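Local coordinates for secreted protein of unknown function DUF1311 (Pseudomonas putida, PDB 3GI7) that is of unknown function but, as a secreted member of the LprI-like lysozyme inhibitor family, may interact with lysozyme, at residues R32-A37 with D101-Y106; E40-M45 with G54-I59; D73-T78 with I90-C95. One frame throughout, in Å; residues are numbered along the deposited sequence. Where two conformers were deposited one is given.

Contact 1. Residues R32-A37 with D101-Y106; sequences RELQSA and DERAEY
A water molecule joins Glu33 to Asp101 across this contact between helix 17-49 and helix 86-111 of a three-helix bundle, which run nearly parallel here (16°). It donates to Glu33 OE1 at 2.7 Å and likewise to Asp101 OD1, holding two carboxylates whose nearest oxygens are 4.4 Å apart; the bridge probably eases the repulsion between these like charges. Beneath it the contact is apolar and close, the short helix axes coming to 8.7 Å, an approach consistent with the small Ala37 and Ala104 facing each other. Their methyls meet at 4.0 Å (Ala37 CB to Ala104 CB). Leu34 is the larger filler. Its CG stands anti to the backbone N (chi1 172°), and the branch CD1 reaches the backbone of helix 86-111, 3.6 Å from Ala104 N. Leu34 also packs against Trp66 of helix 55-77, so it touches all three helices. Arg103 lends only its aliphatic root to the contact and turns its guanidinium away, to salt bridges with Glu63 and with Asp73 of the third subunit. At that root, Arg103 CG lies 3.8 Å from Leu34 CD1.

Contact 2. Residues E40-M45 with G54-I59; sequences ELIERM and GLMSRI. With SO4 (sulfate ion), chain D.
Met45 and Leu55 meet at about a right angle where helix 17-49 and helix 55-77 of the three-helix bundle form an antiparallel hairpin, their short segments running at 156° with axes 10.9 Å apart. Met45, present as selenomethionine, is bent at both chi2 and chi3, and its terminal CE arrives at the fork of the leucine, 3.4 Å from Leu55 CD2 and 3.6 Å from Leu55 CD1. The first of these is tighter than usual carbon packing. Ile59, one turn further along its helix, is approached differently by three partners, and its two branches divide the work. Ile59 CD1 lies 3.7 Å from Met45 CG, the two side chains crossing at a slant, while CG2 faces Leu41 and Ile42. Leu41 comes tip to tip, bringing CD2 to 3.9 Å from Ile59 CG2; Ile42 instead slides past in the opposite direction, its CD1 lying 3.8 Å from the same methyl. Ile59 CG1 lies beside the backbone N (chi1 -67°) and CG2 anti to it, so the two branches leave CB in different directions and CG2 meets both residues. Leu41 also touches Leu107 and Leu110 of helix 86-111, so it connects the hairpin to that helix, and Val76 of the third subunit packs on Ile59. Arg58 NH2 makes a weak hydrogen bond to a sulfate ion whose placement is doubtful. Met56, also selenomethionine, lies aslant against Ile42, and Met56 SE lies 4.1 Å from Ile42 CG2.

Contact 3. Residues D73-T78 with I90-C95; sequences DCKVET and IAWNSC. With SO4 (sulfate ion), chain H.
Cys74 joins helix 55-77 to helix 86-111 covalently, and each of its two side-chain atoms has a distinct partner. CB lies over one face of Trp92 in a CH-pi contact, 3.8 Å from the centroid of the six-membered ring and 16° off its normal. SG, the tip, is bonded to Cys95 SG at 2.1 Å, with a disulfide torsion of -86°, close to the relaxed right angle. Around this pair the indole is bounded at its edge: Lys75 runs beside it, pointing the same way, with CG in the ring plane, and Thr78 OG1 is also in plane, 3.7 Å from Trp92 CE3. The threonine hydroxyl sits between the backbone N and the carbonyl carbon (chi1 61°) and donates to Cys74 O at 2.7 Å. Thr78 N reaches the same oxygen from the opposite face of its carbonyl plane, so two donors grip it. Thr78 CG2 meanwhile meets Ala91 CB at 3.8 Å. An alanine in place of Thr78 would probably leave Cys74 O with one donor fewer and open a gap beside Ala91 and the indole edge. Glu77 brings its carboxylate near Cys95 SG, but OE2 is hydrogen-bonded to Tyr106 OH of the third subunit. For a secreted protein, a disulfide whose Cys74 CB rests on the indole face implies a crosslink that would hold these two helices together outside the cytoplasm.

How the contacts relate
The three contacts link the helices of the bundle pairwise: contact 1 joins helix 17-49 to helix 86-111, contact 2 joins helix 17-49 to helix 55-77, and contact 3 joins helix 55-77 to helix 86-111. Along the chain contact 2 closes before contact 3 opens, and contact 1 spans both. The centre of contact 1 is about 6 Å from the centre of the chain, about 14 Å from that of contact 2 and 18 Å from that of contact 3; the latter two lie on opposite sides of the chain's centre, about 28 Å apart. Thus each helix pair is secured at a different level. All three touch the third subunit, and segments of contacts 1 and 3 meet across that interface.

Contact 1. Residues R32-A37 with D101-Y106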
loop_
_atom_site.group_PDB
_atom_site.type_symbol
_atom_site.label_atom_id
_atom_site.label_comp_id
_atom_site.label_asym_id
_atom_site.label_seq_id
_atom_site.Cartn_x
_atom_site.Cartn_y
_atom_site.Cartn_z
ATOM N N ARG A 32 14.615 -7.151 9.103
ATOM C CA ARG A 32 15.307 -6.371 10.142
ATOM C C ARG A 32 14.699 -4.962 10.221
ATOM O O ARG A 32 14.431 -4.432 11.299
ATOM C CB ARG A 32 16.818 -6.227 9.869
ATOM C CG ARG A 32 17.647 -7.473 10.126
ATOM N N GLU A 33 14.426 -4.366 9.081
ATOM C CA GLU A 33 13.761 -3.045 9.083
ATOM C C GLU A 33 12.345 -3.106 9.695
ATOM O O GLU A 33 11.928 -2.200 10.402
ATOM C CB GLU A 33 13.707 -2.498 7.686
ATOM C CG GLU A 33 15.104 -2.174 7.188
ATOM C CD GLU A 33 15.103 -1.521 5.814
ATOM O OE1 GLU A 33 14.068 -1.572 5.102
ATOM O OE2 GLU A 33 16.150 -0.971 5.435
ATOM N N LEU A 34 11.609 -4.177 9.439
ATOM C CA LEU A 34 10.297 -4.328 10.041
ATOM C C LEU A 34 10.404 -4.447 11.549
ATOM O O LEU A 34 9.671 -3.793 12.278
ATOM C CB LEU A 34 9.587 -5.534 9.488
ATOM C CG LEU A 34 8.270 -5.925 10.160
ATOM C CD1 LEU A 34 7.260 -4.780 10.084
ATOM C CD2 LEU A 34 7.688 -7.202 9.512
ATOM N N GLN A 35 11.324 -5.269 12.038
ATOM C CA GLN A 35 11.512 -5.375 13.492
ATOM C C GLN A 35 11.821 -4.015 14.106
ATOM O O GLN A 35 11.318 -3.685 15.200
ATOM C CB GLN A 35 12.576 -6.408 13.856
ATOM C CG GLN A 35 12.792 -6.607 15.382
ATOM C CD GLN A 35 11.587 -7.222 16.040
ATOM O OE1 GLN A 35 11.085 -8.239 15.570
ATOM N NE2 GLN A 35 11.105 -6.617 17.135
ATOM N N SER A 36 12.668 -3.223 13.452
ATOM C CA SER A 36 12.978 -1.877 13.950
ATOM C C SER A 36 11.744 -0.996 13.983
ATOM O O SER A 36 11.546 -0.210 14.941
ATOM C CB SER A 36 14.050 -1.193 13.109
ATOM O OG SER A 36 15.243 -1.934 13.201
ATOM N N ALA A 37 10.924 -1.091 12.941
ATOM C CA ALA A 37 9.679 -0.330 12.900
ATOM C C ALA A 37 8.732 -0.749 14.020
ATOM O O ALA A 37 8.088 0.117 14.629
ATOM C CB ALA A 37 8.973 -0.451 11.517
ATOM N N ASP A 101 7.931 -4.808 3.971
ATOM C CA ASP A 101 8.083 -3.358 3.736
ATOM C C ASP A 101 6.769 -2.656 3.946
ATOM O O ASP A 101 6.750 -1.575 4.556
ATOM C CB ASP A 101 8.560 -3.050 2.310
ATOM C CG ASP A 101 9.996 -3.458 2.050
ATOM O OD1 ASP A 101 10.763 -3.665 3.027
ATOM O OD2 ASP A 101 10.333 -3.517 0.820
ATOM N N GLU A 102 5.691 -3.225 3.399
ATOM C CA GLU A 102 4.372 -2.626 3.544
ATOM C C GLU A 102 3.928 -2.613 5.025
ATOM O O GLU A 102 3.334 -1.640 5.471
ATOM C CB GLU A 102 3.336 -3.311 2.647
ATOM C CG GLU A 102 3.642 -3.147 1.159
ATOM C CD GLU A 102 2.876 -4.138 0.306
ATOM O OE1 GLU A 102 2.221 -5.026 0.882
ATOM O OE2 GLU A 102 2.882 -3.998 -0.936
ATOM N N ARG A 103 4.223 -3.674 5.770
ATOM C CA ARG A 103 3.878 -3.738 7.201
ATOM C C ARG A 103 4.678 -2.711 7.977
ATOM O O ARG A 103 4.146 -2.043 8.881
ATOM C CB ARG A 103 4.091 -5.138 7.793
ATOM C CG ARG A 103 3.557 -5.252 9.232
ATOM C CD ARG A 103 2.066 -5.107 9.292
ATOM N NE ARG A 103 1.598 -5.346 10.644
ATOM C CZ ARG A 103 0.308 -5.286 10.978
ATOM N NH1 ARG A 103 -0.618 -5.020 10.068
ATOM N NH2 ARG A 103 -0.031 -5.488 12.237
ATOM N N ALA A 104 5.942 -2.526 7.616
ATOM C CA ALA A 104 6.781 -1.575 8.285
ATOM C C ALA A 104 6.226 -0.170 8.095
ATOM O O ALA A 104 6.190 0.624 9.045
ATOM C CB ALA A 104 8.245 -1.661 7.801
ATOM N N GLU A 105 5.812 0.153 6.861
ATOM C CA GLU A 105 5.204 1.447 6.598
ATOM C C GLU A 105 3.928 1.654 7.436
ATOM O O GLU A 105 3.717 2.705 8.013
ATOM C CB GLU A 105 4.872 1.624 5.130
ATOM C CG GLU A 105 4.277 2.963 4.855
ATOM C CD GLU A 105 3.858 3.174 3.414
ATOM O OE1 GLU A 105 4.677 2.848 2.542
ATOM O OE2 GLU A 105 2.772 3.768 3.209
ATOM N N TYR A 106 3.087 0.647 7.491
ATOM C CA TYR A 106 1.889 0.731 8.283
ATOM C C TYR A 106 2.187 0.979 9.783
ATOM O O TYR A 106 1.563 1.794 10.416
ATOM C CB TYR A 106 1.096 -0.562 8.114
ATOM C CG TYR A 106 -0.127 -0.643 8.986
ATOM C CD1 TYR A 106 -1.180 0.242 8.803
ATOM C CD2 TYR A 106 -0.191 -1.543 10.049
ATOM C CE1 TYR A 106 -2.309 0.186 9.618
ATOM C CE2 TYR A 106 -1.315 -1.623 10.858
ATOM C CZ TYR A 106 -2.361 -0.740 10.654
ATOM O OH TYR A 106 -3.493 -0.781 11.439
HETATM O O HOH W 1 13.436 -3.266 3.111
#

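Contact 2. Residues E40-M45 with G54-I59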
loop_
_atom_site.group_PDB
_atom_site.type_symbol
_atom_site.label_atom_id
_atom_site.label_comp_id
_atom_site.label_asym_id
_atom_site.label_seq_id
_atom_site.Cartn_x
_atom_site.Cartn_y
_atom_site.Cartn_z
ATOM N N GLU A 40 10.091 0.507 17.424
ATOM C CA GLU A 40 9.888 1.941 17.510
ATOM C C GLU A 40 8.404 2.307 17.689
ATOM O O GLU A 40 8.096 3.276 18.392
ATOM C CB GLU A 40 10.522 2.658 16.322
ATOM C CG GLU A 40 12.051 2.591 16.330
ATOM C CD GLU A 40 12.700 3.283 15.132
ATOM O OE1 GLU A 40 13.561 4.168 15.347
ATOM O OE2 GLU A 40 12.353 2.948 13.983
ATOM N N LEU A 41 7.487 1.539 17.112
ATOM C CA LEU A 41 6.054 1.796 17.320
ATOM C C LEU A 41 5.694 1.622 18.804
ATOM O O LEU A 41 4.953 2.427 19.369
ATOM C CB LEU A 41 5.175 0.856 16.496
ATOM C CG LEU A 41 3.698 0.812 16.861
ATOM C CD1 LEU A 41 2.976 2.122 16.570
ATOM C CD2 LEU A 41 2.998 -0.386 16.136
ATOM N N ILE A 42 6.203 0.553 19.392
ATOM C CA ILE A 42 5.996 0.272 20.830
ATOM C C ILE A 42 6.426 1.479 21.672
ATOM O O ILE A 42 5.672 1.944 22.537
ATOM C CB ILE A 42 6.720 -0.983 21.258
ATOM C CG1 ILE A 42 6.172 -2.228 20.531
ATOM C CG2 ILE A 42 6.656 -1.179 22.841
ATOM C CD1 ILE A 42 4.771 -2.614 20.897
ATOM N N GLU A 43 7.614 2.002 21.403
ATOM C CA GLU A 43 8.132 3.171 22.117
ATOM C C GLU A 43 7.289 4.407 21.846
ATOM O O GLU A 43 7.025 5.152 22.760
ATOM C CB GLU A 43 9.596 3.461 21.752
ATOM C CG GLU A 43 10.580 2.452 22.257
ATOM N N ARG A 44 6.858 4.636 20.598
ATOM C CA ARG A 44 6.010 5.783 20.277
ATOM C C ARG A 44 4.656 5.689 20.950
ATOM O O ARG A 44 4.156 6.694 21.444
ATOM C CB ARG A 44 5.836 5.977 18.741
ATOM C CG ARG A 44 7.170 6.349 18.097
ATOM C CD ARG A 44 7.069 6.414 16.587
ATOM N NE ARG A 44 6.525 7.681 16.129
ATOM C CZ ARG A 44 6.005 7.893 14.908
ATOM N NH1 ARG A 44 5.886 6.897 14.023
ATOM N NH2 ARG A 44 5.568 9.118 14.584
HETATM N N MSE A 45 4.106 4.478 21.045
HETATM C CA MSE A 45 2.767 4.306 21.628
HETATM C C MSE A 45 2.909 4.550 23.145
HETATM O O MSE A 45 2.099 5.229 23.769
HETATM C CB MSE A 45 2.236 2.877 21.394
HETATM C CG MSE A 45 1.863 2.597 19.974
HETATM SE SE MSE A 45 0.407 3.810 19.406
HETATM C CE MSE A 45 -0.815 2.919 20.255
ATOM N N GLY A 54 -3.905 -3.121 27.858
ATOM C CA GLY A 54 -4.193 -3.922 26.689
ATOM C C GLY A 54 -3.527 -3.500 25.401
ATOM O O GLY A 54 -3.573 -4.242 24.424
ATOM N N LEU A 55 -2.903 -2.323 25.394
ATOM C CA LEU A 55 -2.433 -1.740 24.165
ATOM C C LEU A 55 -1.288 -2.514 23.590
ATOM O O LEU A 55 -1.331 -2.883 22.414
ATOM C CB LEU A 55 -2.059 -0.276 24.355
ATOM C CG LEU A 55 -1.664 0.505 23.099
ATOM C CD1 LEU A 55 -2.690 0.333 21.943
ATOM C CD2 LEU A 55 -1.425 1.998 23.434
HETATM N N MSE A 56 -0.252 -2.767 24.390
HETATM C CA MSE A 56 0.929 -3.429 23.835
HETATM C C MSE A 56 0.564 -4.881 23.478
HETATM O O MSE A 56 1.018 -5.367 22.457
HETATM C CB MSE A 56 2.143 -3.372 24.775
HETATM C CG MSE A 56 2.453 -1.988 25.321
HETATM SE SE MSE A 56 2.747 -0.631 23.935
HETATM C CE MSE A 56 1.918 0.864 25.042
ATOM N N SER A 57 -0.277 -5.545 24.273
ATOM C CA SER A 57 -0.690 -6.915 23.951
ATOM C C SER A 57 -1.473 -6.962 22.631
ATOM O O SER A 57 -1.329 -7.910 21.850
ATOM C CB SER A 57 -1.509 -7.541 25.082
ATOM O OG SER A 57 -0.662 -7.863 26.175
ATOM N N ARG A 58 -2.296 -5.946 22.390
ATOM C CA ARG A 58 -3.062 -5.869 21.122
ATOM C C ARG A 58 -2.146 -5.685 19.930
ATOM O O ARG A 58 -2.377 -6.295 18.857
ATOM C CB ARG A 58 -4.079 -4.767 21.162
ATOM C CG ARG A 58 -5.357 -5.129 21.900
ATOM C CD ARG A 58 -6.126 -3.842 22.102
ATOM N NE ARG A 58 -7.474 -4.060 22.600
ATOM C CZ ARG A 58 -8.281 -3.098 23.035
ATOM N NH1 ARG A 58 -7.881 -1.818 23.090
ATOM N NH2 ARG A 58 -9.500 -3.429 23.442
ATOM N N ILE A 59 -1.109 -4.863 20.094
ATOM C CA ILE A 59 -0.131 -4.649 19.035
ATOM C C ILE A 59 0.637 -5.942 18.742
ATOM O O ILE A 59 0.807 -6.326 17.583
ATOM C CB ILE A 59 0.861 -3.494 19.348
ATOM C CG1 ILE A 59 0.102 -2.157 19.351
ATOM C CG2 ILE A 59 2.079 -3.491 18.342
ATOM C CD1 ILE A 59 0.862 -1.002 20.029
HETATM S S SO4 D . -9.186 -7.198 22.778
HETATM O O1 SO4 D . -8.987 -8.379 21.941
HETATM O O2 SO4 D . -10.533 -6.648 22.664
HETATM O O3 SO4 D . -8.952 -7.572 24.166
HETATM O O4 SO4 D . -8.216 -6.202 22.353
#

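Contact 3. Residues D73-T78 with I90-C95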
loop_
_atom_site.group_PDB
_atom_site.type_symbol
_atom_site.label_atom_id
_atom_site.label_comp_id
_atom_site.label_asym_id
_atom_site.label_seq_id
_atom_site.Cartn_x
_atom_site.Cartn_y
_atom_site.Cartn_z
ATOM N N ASP A 73 -0.494 -15.623 2.313
ATOM C CA ASP A 73 -0.480 -14.913 1.048
ATOM C C ASP A 73 0.693 -15.328 0.169
ATOM O O ASP A 73 0.518 -15.415 -1.069
ATOM C CB ASP A 73 -0.494 -13.383 1.229
ATOM C CG ASP A 73 -1.859 -12.844 1.607
ATOM O OD1 ASP A 73 -2.920 -13.479 1.301
ATOM O OD2 ASP A 73 -1.912 -11.697 2.126
ATOM N N CYS A 74 1.873 -15.543 0.756
ATOM C CA CYS A 74 3.039 -15.901 -0.059
ATOM C C CYS A 74 2.828 -17.316 -0.657
ATOM O O CYS A 74 3.269 -17.580 -1.779
ATOM C CB CYS A 74 4.399 -15.661 0.658
ATOM S SG CYS A 74 4.639 -13.810 0.844
ATOM N N LYS A 75 2.093 -18.195 0.042
ATOM C CA LYS A 75 1.750 -19.501 -0.530
ATOM C C LYS A 75 0.850 -19.366 -1.759
ATOM O O LYS A 75 0.985 -20.118 -2.716
ATOM C CB LYS A 75 1.111 -20.396 0.532
ATOM C CG LYS A 75 2.104 -20.882 1.567
ATOM C CD LYS A 75 1.379 -21.679 2.658
ATOM C CE LYS A 75 2.318 -22.209 3.738
ATOM N NZ LYS A 75 1.561 -22.699 4.935
ATOM N N VAL A 76 -0.076 -18.393 -1.761
ATOM C CA VAL A 76 -0.854 -18.104 -2.978
ATOM C C VAL A 76 0.018 -17.511 -4.064
ATOM O O VAL A 76 -0.003 -17.958 -5.242
ATOM C CB VAL A 76 -2.002 -17.137 -2.673
ATOM C CG1 VAL A 76 -2.753 -16.721 -3.920
ATOM C CG2 VAL A 76 -2.953 -17.739 -1.618
ATOM N N GLU A 77 0.792 -16.469 -3.725
ATOM C CA GLU A 77 1.553 -15.788 -4.765
ATOM C C GLU A 77 2.521 -16.727 -5.479
ATOM O O GLU A 77 2.726 -16.562 -6.675
ATOM C CB GLU A 77 2.304 -14.590 -4.196
ATOM C CG GLU A 77 1.372 -13.519 -3.738
ATOM C CD GLU A 77 2.028 -12.163 -3.615
ATOM O OE1 GLU A 77 3.019 -11.904 -4.300
ATOM O OE2 GLU A 77 1.546 -11.394 -2.798
ATOM N N THR A 78 3.089 -17.706 -4.754
ATOM C CA THR A 78 4.075 -18.634 -5.300
ATOM C C THR A 78 3.479 -19.972 -5.778
ATOM O O THR A 78 4.182 -20.960 -6.025
ATOM C CB THR A 78 5.175 -18.878 -4.277
ATOM O OG1 THR A 78 4.625 -19.471 -3.070
ATOM C CG2 THR A 78 5.872 -17.563 -3.969
ATOM N N ILE A 90 13.212 -17.213 -5.025
ATOM C CA ILE A 90 13.253 -15.798 -5.391
ATOM C C ILE A 90 11.851 -15.174 -5.214
ATOM O O ILE A 90 11.716 -14.065 -4.667
ATOM C CB ILE A 90 13.782 -15.615 -6.831
ATOM C CG1 ILE A 90 15.278 -15.996 -6.913
ATOM C CG2 ILE A 90 13.459 -14.206 -7.353
ATOM C CD1 ILE A 90 15.777 -16.252 -8.313
ATOM N N ALA A 91 10.814 -15.855 -5.706
ATOM C CA ALA A 91 9.442 -15.352 -5.593
ATOM C C ALA A 91 8.985 -15.245 -4.127
ATOM O O ALA A 91 8.360 -14.213 -3.730
ATOM C CB ALA A 91 8.467 -16.225 -6.393
ATOM N N TRP A 92 9.291 -16.283 -3.362
ATOM C CA TRP A 92 8.946 -16.359 -1.957
ATOM C C TRP A 92 9.626 -15.237 -1.204
ATOM O O TRP A 92 8.961 -14.440 -0.522
ATOM C CB TRP A 92 9.324 -17.705 -1.337
ATOM C CG TRP A 92 8.945 -17.785 0.069
ATOM C CD1 TRP A 92 9.703 -17.404 1.140
ATOM C CD2 TRP A 92 7.711 -18.292 0.607
ATOM N NE1 TRP A 92 8.993 -17.604 2.308
ATOM C CE2 TRP A 92 7.777 -18.147 2.008
ATOM C CE3 TRP A 92 6.549 -18.821 0.035
ATOM C CZ2 TRP A 92 6.735 -18.522 2.844
ATOM C CZ3 TRP A 92 5.513 -19.204 0.869
ATOM C CH2 TRP A 92 5.614 -19.048 2.260
ATOM N N ASN A 93 10.934 -15.135 -1.385
ATOM C CA ASN A 93 11.727 -14.109 -0.723
ATOM C C ASN A 93 11.324 -12.681 -1.105
ATOM O O ASN A 93 11.282 -11.803 -0.217
ATOM C CB ASN A 93 13.226 -14.363 -0.928
ATOM C CG ASN A 93 13.724 -15.513 -0.138
ATOM O OD1 ASN A 93 13.120 -15.884 0.861
ATOM N ND2 ASN A 93 14.864 -16.094 -0.550
ATOM N N SER A 94 10.986 -12.443 -2.370
ATOM C CA SER A 94 10.496 -11.123 -2.829
ATOM C C SER A 94 9.139 -10.793 -2.207
ATOM O O SER A 94 8.905 -9.647 -1.819
ATOM C CB SER A 94 10.374 -11.052 -4.358
ATOM O OG SER A 94 11.633 -11.383 -4.915
ATOM N N CYS A 95 8.283 -11.786 -2.102
ATOM C CA CYS A 95 6.969 -11.614 -1.492
ATOM C C CYS A 95 7.133 -11.243 0.004
ATOM O O CYS A 95 6.515 -10.280 0.499
ATOM C CB CYS A 95 6.157 -12.886 -1.687
ATOM S SG CYS A 95 4.491 -12.798 -0.971
HETATM S S SO4 H . -0.050 -25.246 2.205
HETATM O O1 SO4 H . -0.624 -26.567 1.931
HETATM O O2 SO4 H . -0.636 -24.281 1.271
HETATM O O3 SO4 H . -0.335 -24.830 3.580
HETATM O O4 SO4 H . 1.405 -25.295 2.029
#